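Local atomic coordinates of ribulose bisphosphate carboxylase (Hyperthermus butylicus DSM 5456, PDB entry 6HUN), a protein that probably catalyses the magnesium-dependent addition of CO2 and water to ribulose 1,5-bisphosphate, yielding two molecules of 3-phosphoglycerate, in an archaeal AMP degradation pathway. Residues V30-K35 and S54-A59. Sequence-based numbering, arbitrary orientation.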
# COMPACT_ATOMS: atom_id res chain seq x y z
N VAL A 30 9.73 -27.09 6.72
CA VAL A 30 9.13 -27.84 5.63
C VAL A 30 8.74 -29.20 6.16
O VAL A 30 9.47 -29.76 6.98
CB VAL A 30 10.12 -27.98 4.45
CG1 VAL A 30 9.45 -28.61 3.27
CG2 VAL A 30 10.68 -26.61 4.07
N ASP A 31 7.59 -29.73 5.71
CA ASP A 31 7.08 -31.02 6.19
C ASP A 31 5.95 -31.51 5.31
O ASP A 31 4.79 -31.24 5.59
CB ASP A 31 6.57 -30.88 7.62
CG ASP A 31 6.14 -32.22 8.23
OD1 ASP A 31 5.99 -33.22 7.48
OD2 ASP A 31 5.98 -32.26 9.47
N GLU A 32 6.28 -32.22 4.24
CA GLU A 32 5.24 -32.60 3.29
C GLU A 32 4.31 -33.68 3.80
O GLU A 32 3.40 -34.10 3.06
CB GLU A 32 5.88 -33.04 1.98
CG GLU A 32 6.73 -31.99 1.32
CD GLU A 32 7.37 -32.55 0.09
OE1 GLU A 32 8.61 -32.74 0.10
OE2 GLU A 32 6.61 -32.88 -0.86
N SER A 33 4.49 -34.15 5.02
CA SER A 33 3.57 -35.09 5.63
C SER A 33 2.59 -34.39 6.54
O SER A 33 1.72 -35.05 7.13
CB SER A 33 4.34 -36.17 6.41
OG SER A 33 4.80 -35.64 7.63
N TYR A 34 2.68 -33.08 6.67
CA TYR A 34 1.79 -32.37 7.56
C TYR A 34 0.43 -32.17 6.89
O TYR A 34 0.31 -32.02 5.66
CB TYR A 34 2.42 -31.04 7.97
CG TYR A 34 1.66 -30.19 8.95
CD1 TYR A 34 1.54 -30.56 10.28
CD2 TYR A 34 1.11 -28.97 8.54
CE1 TYR A 34 0.86 -29.74 11.17
CE2 TYR A 34 0.44 -28.17 9.42
CZ TYR A 34 0.31 -28.54 10.73
OH TYR A 34 -0.38 -27.70 11.58
N LYS A 35 -0.61 -32.19 7.72
CA LYS A 35 -1.99 -31.96 7.28
C LYS A 35 -2.54 -30.87 8.20
O LYS A 35 -2.85 -31.14 9.37
CB LYS A 35 -2.83 -33.23 7.35
CG LYS A 35 -2.22 -34.46 6.63
CD LYS A 35 -2.26 -34.28 5.11
CE LYS A 35 -1.57 -35.42 4.35
NZ LYS A 35 -2.26 -36.75 4.50
N SER A 54 17.11 -24.31 -4.04
CA SER A 54 16.07 -25.31 -4.27
C SER A 54 14.71 -24.81 -3.76
O SER A 54 14.64 -23.91 -2.91
CB SER A 54 16.41 -26.63 -3.58
OG SER A 54 16.07 -26.57 -2.20
N ILE A 55 13.62 -25.38 -4.30
CA ILE A 55 12.28 -24.93 -3.91
C ILE A 55 12.04 -25.20 -2.44
O ILE A 55 11.41 -24.39 -1.72
CB ILE A 55 11.18 -25.56 -4.79
CG1 ILE A 55 9.81 -25.04 -4.39
CG2 ILE A 55 11.14 -27.09 -4.67
CD1 ILE A 55 9.72 -23.46 -4.40
N LYS A 56 12.54 -26.32 -1.94
CA LYS A 56 12.37 -26.61 -0.53
C LYS A 56 13.09 -25.59 0.32
O LYS A 56 12.57 -25.17 1.36
CB LYS A 56 12.88 -28.01 -0.23
CG LYS A 56 11.89 -29.02 -0.69
CD LYS A 56 12.07 -30.22 0.19
CE LYS A 56 10.78 -30.93 0.33
NZ LYS A 56 10.08 -31.04 -1.00
N ASP A 57 14.30 -25.19 -0.09
CA ASP A 57 15.03 -24.13 0.61
C ASP A 57 14.26 -22.81 0.57
O ASP A 57 14.07 -22.15 1.60
CB ASP A 57 16.41 -23.97 -0.03
CG ASP A 57 17.34 -23.08 0.77
OD1 ASP A 57 16.88 -22.44 1.74
OD2 ASP A 57 18.56 -23.03 0.44
N ALA A 58 13.82 -22.39 -0.63
CA ALA A 58 13.06 -21.15 -0.74
C ALA A 58 11.82 -21.21 0.14
O ALA A 58 11.52 -20.25 0.86
CB ALA A 58 12.67 -20.89 -2.19
N ALA A 59 11.16 -22.37 0.17
CA ALA A 59 9.89 -22.49 0.88
C ALA A 59 10.08 -22.41 2.39
O ALA A 59 9.25 -21.83 3.09
CB ALA A 59 9.16 -23.78 0.49
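The carboxylate of E32 presents a face to K56: the ammonium group stands over it at OE1, well out of its plane. The 2.5 Å between E32 OE1 and K56 NZ marks a salt bridge, but OE1 is modelled too close to a neighbouring atom, so its exact place is doubtful. K56 reaches there from helix 55-65 by bending at its last torsion (chi4 44°), crossing E32 at about a right angle. It also makes a cation-pi contact with F91, whose side chain V30 and E32 also touch. In the N-terminal domain of this Rubisco, the contact ties the loop leading into strand 41-49 to the first turn of the helix, which S54 caps through OG, 3.1 Å from D57 N. V30 meets K56 with both methyls: its CG2 rests 3.6 Å from K56 O, while CG1 lies 4.0 Å from K56 CE. Shortening K56 to an alanine would probably cost E32 this positive partner, F91 its cation-pi contact and V30 CG1 the packing against CE. E32 itself sits in a type I beta turn from D31 to Y34, where D31 OD1 accepts S33 OG on its syn lone pair at 2.7 Å and S33 N on the anti side, 30° out of the carboxylate plane, as an Asx turn.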